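Local coordinates for B-agarase (Agarivorans gilvus, PDB 5Z6P), which hydrolyses agarose as a family 50 glycoside hydrolase, probably at its beta-1,4 linkages, at residues F112-C126 against W173-K187. Residues are numbered along the deposited sequence; the frame is centred on the assembly and turned at random.
Sequences FINIFDHQGQMHSRC and WMWGALNIDLSAISK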
ATOM      1  N   PHE A 112       0.072   8.693  14.209  1.00 19.55           N
ATOM      2  CA  PHE A 112      -0.521   7.436  14.621  1.00 20.67           C
ATOM      3  C   PHE A 112      -0.705   7.393  16.133  1.00 19.35           C
ATOM      4  O   PHE A 112       0.173   7.798  16.890  1.00 22.53           O
ATOM      5  CB  PHE A 112       0.340   6.255  14.162  1.00 18.50           C
ATOM      6  CG  PHE A 112       0.209   5.952  12.704  1.00 21.17           C
ATOM      7  CD1 PHE A 112       0.820   6.752  11.764  1.00 21.35           C
ATOM      8  CD2 PHE A 112      -0.523   4.863  12.273  1.00 21.62           C
ATOM      9  CE1 PHE A 112       0.699   6.477  10.418  1.00 21.60           C
ATOM     10  CE2 PHE A 112      -0.645   4.591  10.942  1.00 19.39           C
ATOM     11  CZ  PHE A 112      -0.032   5.409  10.012  1.00 19.03           C
ATOM     12  N   ILE A 113      -1.860   6.914  16.560  1.00 19.60           N
ATOM     13  CA  ILE A 113      -2.126   6.669  17.968  1.00 18.64           C
ATOM     14  C   ILE A 113      -2.224   5.175  18.141  1.00 22.64           C
ATOM     15  O   ILE A 113      -3.184   4.548  17.681  1.00 21.59           O
ATOM     16  CB  ILE A 113      -3.436   7.331  18.469  1.00 21.94           C
ATOM     17  CG1 ILE A 113      -3.428   8.845  18.229  1.00 19.74           C
ATOM     18  CG2 ILE A 113      -3.663   7.022  19.936  1.00 22.89           C
ATOM     19  CD1 ILE A 113      -4.306   9.300  17.064  1.00 21.77           C
ATOM     20  N   ASN A 114      -1.215   4.605  18.786  1.00 21.98           N
ATOM     21  CA  ASN A 114      -1.167   3.178  19.018  1.00 22.36           C
ATOM     22  C   ASN A 114      -1.436   2.916  20.483  1.00 23.38           C
ATOM     23  O   ASN A 114      -0.720   3.393  21.353  1.00 22.34           O
ATOM     24  CB  ASN A 114       0.185   2.605  18.589  1.00 19.35           C
ATOM     25  CG  ASN A 114       0.530   2.953  17.159  1.00 22.88           C
ATOM     26  OD1 ASN A 114      -0.335   2.992  16.294  1.00 24.90           O
ATOM     27  ND2 ASN A 114       1.795   3.216  16.904  1.00 24.02           N
ATOM     28  N   ILE A 115      -2.492   2.166  20.752  1.00 23.67           N
ATOM     29  CA  ILE A 115      -2.881   1.860  22.116  1.00 22.44           C
ATOM     30  C   ILE A 115      -2.682   0.371  22.400  1.00 27.39           C
ATOM     31  O   ILE A 115      -3.210  -0.483  21.688  1.00 27.60           O
ATOM     32  CB  ILE A 115      -4.322   2.280  22.351  1.00 23.67           C
ATOM     33  CG1 ILE A 115      -4.481   3.739  21.910  1.00 18.92           C
ATOM     34  CG2 ILE A 115      -4.701   2.081  23.790  1.00 23.22           C
ATOM     35  CD1 ILE A 115      -5.869   4.257  21.937  1.00 22.72           C
ATOM     36  N   PHE A 116      -1.892   0.071  23.429  1.00 30.58           N
ATOM     37  CA  PHE A 116      -1.472  -1.294  23.736  1.00 26.43           C
ATOM     38  C   PHE A 116      -2.124  -1.799  25.012  1.00 31.23           C
ATOM     39  O   PHE A 116      -2.227  -1.059  25.981  1.00 32.93           O
ATOM     40  CB  PHE A 116       0.054  -1.367  23.894  1.00 29.74           C
ATOM     41  CG  PHE A 116       0.825  -0.930  22.681  1.00 24.01           C
ATOM     42  CD1 PHE A 116       1.076   0.411  22.450  1.00 25.92           C
ATOM     43  CD2 PHE A 116       1.312  -1.860  21.785  1.00 26.89           C
ATOM     44  CE1 PHE A 116       1.787   0.821  21.341  1.00 24.39           C
ATOM     45  CE2 PHE A 116       2.028  -1.455  20.668  1.00 27.16           C
ATOM     46  CZ  PHE A 116       2.265  -0.112  20.451  1.00 26.87           C
ATOM     47  N   ASP A 117      -2.556  -3.056  25.033  1.00 33.49           N
ATOM     48  CA  ASP A 117      -3.050  -3.614  26.287  1.00 36.89           C
ATOM     49  C   ASP A 117      -1.993  -4.513  26.932  1.00 33.24           C
ATOM     50  O   ASP A 117      -0.958  -4.778  26.338  1.00 33.18           O
ATOM     51  CB  ASP A 117      -4.387  -4.358  26.087  1.00 37.24           C
ATOM     52  CG  ASP A 117      -4.259  -5.678  25.321  1.00 36.54           C
ATOM     53  OD1 ASP A 117      -3.139  -6.160  25.046  1.00 37.82           O
ATOM     54  OD2 ASP A 117      -5.323  -6.246  24.998  1.00 37.61           O
ATOM     55  N   HIS A 118      -2.267  -4.966  28.149  1.00 38.57           N
ATOM     56  CA  HIS A 118      -1.341  -5.812  28.895  1.00 40.72           C
ATOM     57  C   HIS A 118      -0.965  -7.092  28.161  1.00 41.77           C
ATOM     58  O   HIS A 118       0.116  -7.626  28.363  1.00 45.81           O
ATOM     59  CB  HIS A 118      -1.935  -6.175  30.257  1.00 44.57           C
ATOM     60  CG  HIS A 118      -0.982  -6.905  31.152  1.00 58.30           C
ATOM     61  ND1 HIS A 118      -0.742  -8.258  31.040  1.00 63.52           N
ATOM     62  CD2 HIS A 118      -0.199  -6.469  32.168  1.00 57.44           C
ATOM     63  CE1 HIS A 118       0.144  -8.624  31.949  1.00 59.28           C
ATOM     64  NE2 HIS A 118       0.489  -7.557  32.646  1.00 57.25           N
ATOM     65  N   GLN A 119      -1.861  -7.593  27.319  1.00 43.62           N
ATOM     66  CA  GLN A 119      -1.590  -8.827  26.588  1.00 43.42           C
ATOM     67  C   GLN A 119      -0.544  -8.580  25.515  1.00 40.85           C
ATOM     68  O   GLN A 119       0.236  -9.461  25.171  1.00 39.74           O
ATOM     69  CB  GLN A 119      -2.872  -9.384  25.963  1.00 45.48           C
ATOM     70  CG  GLN A 119      -3.961  -9.729  26.967  1.00 50.50           C
ATOM     71  CD  GLN A 119      -3.578 -10.878  27.884  1.00 62.01           C
ATOM     72  OE1 GLN A 119      -2.968 -11.861  27.454  1.00 59.74           O
ATOM     73  NE2 GLN A 119      -3.939 -10.760  29.159  1.00 62.40           N
ATOM     74  N   GLY A 120      -0.531  -7.367  24.986  1.00 40.24           N
ATOM     75  CA  GLY A 120       0.415  -7.021  23.952  1.00 40.65           C
ATOM     76  C   GLY A 120      -0.223  -6.554  22.659  1.00 37.63           C
ATOM     77  O   GLY A 120       0.420  -5.861  21.880  1.00 37.08           O
ATOM     78  N   GLN A 121      -1.483  -6.918  22.421  1.00 35.87           N
ATOM     79  CA  GLN A 121      -2.133  -6.515  21.183  1.00 35.68           C
ATOM     80  C   GLN A 121      -2.379  -5.017  21.157  1.00 35.90           C
ATOM     81  O   GLN A 121      -2.412  -4.351  22.196  1.00 31.90           O
ATOM     82  CB  GLN A 121      -3.441  -7.272  20.963  1.00 39.18           C
ATOM     83  CG  GLN A 121      -4.494  -7.043  21.991  1.00 39.03           C
ATOM     84  CD  GLN A 121      -5.176  -8.337  22.349  1.00 47.56           C
ATOM     85  OE1 GLN A 121      -4.575  -9.405  22.241  1.00 50.32           O
ATOM     86  NE2 GLN A 121      -6.437  -8.256  22.768  1.00 49.34           N
ATOM     87  N   MET A 122      -2.555  -4.506  19.946  1.00 32.76           N
ATOM     88  CA  MET A 122      -2.440  -3.086  19.686  1.00 26.80           C
ATOM     89  C   MET A 122      -3.593  -2.559  18.873  1.00 26.59           C
ATOM     90  O   MET A 122      -3.885  -3.054  17.799  1.00 30.49           O
ATOM     91  CB  MET A 122      -1.133  -2.800  18.957  1.00 25.19           C
ATOM     92  CG  MET A 122      -1.028  -1.410  18.375  1.00 26.22           C
ATOM     93  SD  MET A 122       0.347  -1.300  17.234  1.00 30.27           S
ATOM     94  CE  MET A 122      -0.271  -2.176  15.797  1.00 24.71           C
ATOM     95  N   HIS A 123      -4.251  -1.540  19.394  1.00 27.24           N
ATOM     96  CA  HIS A 123      -5.231  -0.820  18.620  1.00 21.00           C
ATOM     97  C   HIS A 123      -4.551   0.388  17.969  1.00 23.59           C
ATOM     98  O   HIS A 123      -4.161   1.327  18.653  1.00 22.44           O
ATOM     99  CB  HIS A 123      -6.383  -0.396  19.515  1.00 24.87           C
ATOM    100  CG  HIS A 123      -7.420   0.420  18.819  1.00 22.36           C
ATOM    101  ND1 HIS A 123      -8.506  -0.141  18.192  1.00 26.81           N
ATOM    102  CD2 HIS A 123      -7.533   1.757  18.647  1.00 22.23           C
ATOM    103  CE1 HIS A 123      -9.252   0.816  17.670  1.00 27.95           C
ATOM    104  NE2 HIS A 123      -8.681   1.976  17.929  1.00 23.32           N
ATOM    105  N   SER A 124      -4.406   0.373  16.650  1.00 22.78           N
ATOM    106  CA  SER A 124      -3.709   1.470  15.980  1.00 21.11           C
ATOM    107  C   SER A 124      -4.590   2.265  15.012  1.00 21.91           C
ATOM    108  O   SER A 124      -5.123   1.715  14.049  1.00 21.98           O
ATOM    109  CB  SER A 124      -2.492   0.929  15.231  1.00 21.57           C
ATOM    110  OG  SER A 124      -1.739   1.985  14.691  1.00 20.71           O
ATOM    111  N   ARG A 125      -4.728   3.562  15.283  1.00 18.98           N
ATOM    112  CA  ARG A 125      -5.408   4.495  14.393  1.00 18.74           C
ATOM    113  C   ARG A 125      -4.480   5.643  13.984  1.00 21.16           C
ATOM    114  O   ARG A 125      -3.414   5.813  14.569  1.00 17.65           O
ATOM    115  CB  ARG A 125      -6.646   5.072  15.064  1.00 17.87           C
ATOM    116  CG  ARG A 125      -7.635   4.041  15.557  1.00 17.27           C
ATOM    117  CD  ARG A 125      -9.029   4.611  15.499  1.00 17.56           C
ATOM    118  NE  ARG A 125     -10.029   3.718  16.078  1.00 21.65           N
ATOM    119  CZ  ARG A 125     -11.283   3.627  15.640  1.00 21.42           C
ATOM    120  NH1 ARG A 125     -11.679   4.372  14.621  1.00 17.23           N
ATOM    121  NH2 ARG A 125     -12.131   2.796  16.224  1.00 20.59           N
ATOM    122  N   CYS A 126      -4.875   6.437  12.991  1.00 18.72           N
ATOM    123  CA  CYS A 126      -4.133   7.672  12.740  1.00 19.43           C
ATOM    124  C   CYS A 126      -5.038   8.866  12.468  1.00 18.93           C
ATOM    125  O   CYS A 126      -6.245   8.727  12.196  1.00 21.25           O
ATOM    126  CB  CYS A 126      -3.124   7.498  11.588  1.00 20.84           C
ATOM    127  SG  CYS A 126      -3.772   7.405   9.934  1.00 29.47           S
ATOM    128  N   TRP A 173      -9.113   3.896  11.810  1.00 18.82           N
ATOM    129  CA  TRP A 173      -8.531   2.629  12.202  1.00 17.89           C
ATOM    130  C   TRP A 173      -7.601   2.067  11.116  1.00 20.59           C
ATOM    131  O   TRP A 173      -8.003   1.908   9.965  1.00 20.77           O
ATOM    132  CB  TRP A 173      -9.610   1.611  12.531  1.00 19.67           C
ATOM    133  CG  TRP A 173      -9.025   0.463  13.241  1.00 24.37           C
ATOM    134  CD1 TRP A 173      -8.636   0.423  14.542  1.00 25.00           C
ATOM    135  CD2 TRP A 173      -8.699  -0.806  12.688  1.00 27.40           C
ATOM    136  NE1 TRP A 173      -8.110  -0.799  14.842  1.00 24.98           N
ATOM    137  CE2 TRP A 173      -8.140  -1.578  13.716  1.00 25.74           C
ATOM    138  CE3 TRP A 173      -8.842  -1.376  11.422  1.00 33.97           C
ATOM    139  CZ2 TRP A 173      -7.725  -2.879  13.529  1.00 32.43           C
ATOM    140  CZ3 TRP A 173      -8.425  -2.677  11.231  1.00 36.65           C
ATOM    141  CH2 TRP A 173      -7.875  -3.415  12.281  1.00 38.78           C
ATOM    142  N   MET A 174      -6.365   1.753  11.502  1.00 20.30           N
ATOM    143  CA  MET A 174      -5.315   1.386  10.545  1.00 19.36           C
ATOM    144  C   MET A 174      -4.793  -0.044  10.670  1.00 23.42           C
ATOM    145  O   MET A 174      -4.722  -0.760   9.679  1.00 28.20           O
ATOM    146  CB  MET A 174      -4.107   2.325  10.682  1.00 20.81           C
ATOM    147  CG  MET A 174      -4.385   3.795  10.423  1.00 20.87           C
ATOM    148  SD  MET A 174      -4.924   4.087   8.745  1.00 20.53           S
ATOM    149  CE  MET A 174      -3.423   3.913   7.798  1.00 17.29           C
ATOM    150  N   TRP A 175      -4.377  -0.427  11.874  1.00 23.46           N
ATOM    151  CA  TRP A 175      -3.675  -1.695  12.097  1.00 25.58           C
ATOM    152  C   TRP A 175      -4.027  -2.277  13.445  1.00 25.58           C
ATOM    153  O   TRP A 175      -4.493  -1.571  14.327  1.00 20.89           O
ATOM    154  CB  TRP A 175      -2.143  -1.537  12.052  1.00 26.06           C
ATOM    155  CG  TRP A 175      -1.584  -0.687  10.960  1.00 29.11           C
ATOM    156  CD1 TRP A 175      -1.233   0.628  11.045  1.00 28.88           C
ATOM    157  CD2 TRP A 175      -1.269  -1.099   9.626  1.00 35.04           C
ATOM    158  NE1 TRP A 175      -0.742   1.070   9.841  1.00 27.09           N
ATOM    159  CE2 TRP A 175      -0.751   0.027   8.951  1.00 34.35           C
ATOM    160  CE3 TRP A 175      -1.371  -2.311   8.935  1.00 38.90           C
ATOM    161  CZ2 TRP A 175      -0.346  -0.019   7.620  1.00 33.64           C
ATOM    162  CZ3 TRP A 175      -0.965  -2.355   7.609  1.00 39.47           C
ATOM    163  CH2 TRP A 175      -0.457  -1.215   6.968  1.00 34.05           C
ATOM    164  N   GLY A 176      -3.748  -3.568  13.603  1.00 31.38           N
ATOM    165  CA  GLY A 176      -3.856  -4.229  14.887  1.00 27.10           C
ATOM    166  C   GLY A 176      -5.235  -4.808  15.118  1.00 29.92           C
ATOM    167  O   GLY A 176      -5.889  -5.271  14.191  1.00 34.02           O
ATOM    168  N   ALA A 177      -5.668  -4.783  16.370  1.00 27.83           N
ATOM    169  CA  ALA A 177      -6.950  -5.333  16.750  1.00 31.75           C
ATOM    170  C   ALA A 177      -7.928  -4.208  17.022  1.00 32.20           C
ATOM    171  O   ALA A 177      -7.581  -3.221  17.663  1.00 30.89           O
ATOM    172  CB  ALA A 177      -6.809  -6.214  17.968  1.00 29.79           C
ATOM    173  N   LEU A 178      -9.156  -4.361  16.543  1.00 30.28           N
ATOM    174  CA  LEU A 178     -10.160  -3.338  16.740  1.00 28.50           C
ATOM    175  C   LEU A 178     -10.588  -3.266  18.194  1.00 27.91           C
ATOM    176  O   LEU A 178     -10.791  -2.188  18.748  1.00 28.46           O
ATOM    177  CB  LEU A 178     -11.368  -3.614  15.856  1.00 32.04           C
ATOM    178  CG  LEU A 178     -12.400  -2.503  15.792  1.00 28.88           C
ATOM    179  CD1 LEU A 178     -11.862  -1.381  14.939  1.00 25.94           C
ATOM    180  CD2 LEU A 178     -13.708  -3.035  15.230  1.00 35.54           C
ATOM    181  N   ASN A 179     -10.752  -4.429  18.802  1.00 31.89           N
ATOM    182  CA  ASN A 179     -11.179  -4.498  20.187  1.00 32.35           C
ATOM    183  C   ASN A 179     -10.107  -5.139  21.044  1.00 30.65           C
ATOM    184  O   ASN A 179      -9.749  -6.292  20.840  1.00 32.53           O
ATOM    185  CB  ASN A 179     -12.496  -5.262  20.307  1.00 34.90           C
ATOM    186  CG  ASN A 179     -13.641  -4.547  19.626  1.00 36.35           C
ATOM    187  OD1 ASN A 179     -14.134  -3.532  20.116  1.00 40.03           O
ATOM    188  ND2 ASN A 179     -14.070  -5.072  18.490  1.00 34.88           N
ATOM    189  N   ILE A 180      -9.575  -4.366  21.983  1.00 31.02           N
ATOM    190  CA  ILE A 180      -8.489  -4.830  22.839  1.00 33.95           C
ATOM    191  C   ILE A 180      -8.993  -4.977  24.264  1.00 32.11           C
ATOM    192  O   ILE A 180     -10.109  -4.568  24.580  1.00 32.04           O
ATOM    193  CB  ILE A 180      -7.273  -3.864  22.814  1.00 32.29           C
ATOM    194  CG1 ILE A 180      -7.679  -2.482  23.324  1.00 30.91           C
ATOM    195  CG2 ILE A 180      -6.673  -3.777  21.421  1.00 29.96           C
ATOM    196  CD1 ILE A 180      -6.560  -1.467  23.306  1.00 32.82           C
ATOM    197  N   ASP A 181      -8.174  -5.558  25.128  1.00 34.34           N
ATOM    198  CA  ASP A 181      -8.557  -5.703  26.525  1.00 36.07           C
ATOM    199  C   ASP A 181      -8.516  -4.357  27.248  1.00 33.20           C
ATOM    200  O   ASP A 181      -7.474  -3.933  27.736  1.00 37.77           O
ATOM    201  CB  ASP A 181      -7.653  -6.714  27.225  1.00 37.64           C
ATOM    202  CG  ASP A 181      -8.030  -6.922  28.675  1.00 37.11           C
ATOM    203  OD1 ASP A 181      -9.108  -6.442  29.095  1.00 35.90           O
ATOM    204  OD2 ASP A 181      -7.244  -7.569  29.398  1.00 42.00           O
ATOM    205  N   LEU A 182      -9.670  -3.710  27.326  1.00 30.60           N
ATOM    206  CA  LEU A 182      -9.805  -2.382  27.908  1.00 35.64           C
ATOM    207  C   LEU A 182      -9.643  -2.379  29.427  1.00 35.88           C
ATOM    208  O   LEU A 182      -9.597  -1.329  30.048  1.00 35.92           O
ATOM    209  CB  LEU A 182     -11.166  -1.796  27.537  1.00 34.32           C
ATOM    210  CG  LEU A 182     -11.492  -1.791  26.046  1.00 36.54           C
ATOM    211  CD1 LEU A 182     -12.939  -1.408  25.813  1.00 31.94           C
ATOM    212  CD2 LEU A 182     -10.551  -0.838  25.317  1.00 33.44           C
ATOM    213  N   SER A 183      -9.564  -3.562  30.019  1.00 35.61           N
ATOM    214  CA  SER A 183      -9.428  -3.680  31.461  1.00 36.80           C
ATOM    215  C   SER A 183      -7.971  -3.543  31.891  1.00 36.89           C
ATOM    216  O   SER A 183      -7.676  -3.360  33.066  1.00 39.64           O
ATOM    217  CB  SER A 183      -9.989  -5.023  31.935  1.00 34.04           C
ATOM    218  OG  SER A 183      -9.264  -6.103  31.358  1.00 33.91           O
ATOM    219  N   ALA A 184      -7.066  -3.646  30.928  1.00 35.57           N
ATOM    220  CA  ALA A 184      -5.637  -3.628  31.209  1.00 38.23           C
ATOM    221  C   ALA A 184      -4.869  -2.917  30.099  1.00 33.66           C
ATOM    222  O   ALA A 184      -4.130  -3.540  29.340  1.00 34.49           O
ATOM    223  CB  ALA A 184      -5.115  -5.043  31.392  1.00 39.70           C
ATOM    224  N   ILE A 185      -5.056  -1.605  30.017  1.00 34.71           N
ATOM    225  CA  ILE A 185      -4.385  -0.784  29.015  1.00 34.26           C
ATOM    226  C   ILE A 185      -3.060  -0.261  29.580  1.00 33.55           C
ATOM    227  O   ILE A 185      -3.045   0.437  30.587  1.00 32.59           O
ATOM    228  CB  ILE A 185      -5.292   0.372  28.569  1.00 34.48           C
ATOM    229  CG1 ILE A 185      -6.545  -0.207  27.892  1.00 35.38           C
ATOM    230  CG2 ILE A 185      -4.542   1.318  27.650  1.00 26.89           C
ATOM    231  CD1 ILE A 185      -7.516   0.807  27.387  1.00 31.55           C
ATOM    232  N   SER A 186      -1.953  -0.624  28.937  1.00 31.93           N
ATOM    233  CA  SER A 186      -0.630  -0.396  29.508  1.00 34.71           C
ATOM    234  C   SER A 186       0.183   0.748  28.882  1.00 34.05           C
ATOM    235  O   SER A 186       1.128   1.230  29.491  1.00 35.30           O
ATOM    236  CB  SER A 186       0.192  -1.685  29.427  1.00 36.55           C
ATOM    237  OG  SER A 186       0.387  -2.081  28.086  1.00 35.22           O
ATOM    238  N   LYS A 187      -0.172   1.180  27.681  1.00 29.07           N
ATOM    239  CA  LYS A 187       0.611   2.204  27.004  1.00 27.93           C
ATOM    240  C   LYS A 187      -0.137   2.836  25.836  1.00 28.85           C
ATOM    241  O   LYS A 187      -0.859   2.159  25.118  1.00 28.60           O
ATOM    242  CB  LYS A 187       1.926   1.613  26.493  1.00 28.50           C
ATOM    243  CG  LYS A 187       2.806   2.603  25.750  1.00 33.33           C
ATOM    244  CD  LYS A 187       3.823   1.913  24.848  1.00 37.39           C
ATOM    245  CE  LYS A 187       4.982   1.336  25.632  1.00 39.82           C
ATOM    246  NZ  LYS A 187       6.004   0.756  24.708  1.00 44.82           N
TER
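Trp173 packs its CB over one face of the Arg125 guanidinium. Arg125 NE donates to His123 NE2, which helps fix the imidazole, and Arg125 NH2 bonds Cys151 O. With CG opposite the backbone N (chi1 177°), the His123 ring lies obliquely beside Trp173, whose CD1 is 3.2 Å from His123 CE1. Met174 N and Trp175 N both donate to Ser124 O, at 2.8 Å and 3.1 Å, making a classic beta bulge. The bent Met174 chain brings CG to 3.7 Å from Cys126 SG. His123 ND1 meets a lone pair of Ala177 O in the carbonyl plane (3.3 Å), the oxygen tilted 20° from the imidazole plane. Ile180 lies across Ile115 at about a right angle, its CD1 4.0 Å from Ile115 CG2. Asp181 N reaches the anti lone pair of Asp117 OD2 (2.9 Å). His118 N donates to Ala184 O. A second classic bulge sets Ser186 and Lys187 opposite Phe116, whose N points almost straight at Lys187 O (2.9 Å). Residues 177-184 cross the face of hairpin 109-117/122-129 that carries Ile115 and His123, joining its two edges. Strands 168-174 and 185-193 flank this hairpin antiparallel in the CBM-like domain, and Val139 of strand 135-140 packs against Ile115 and His123.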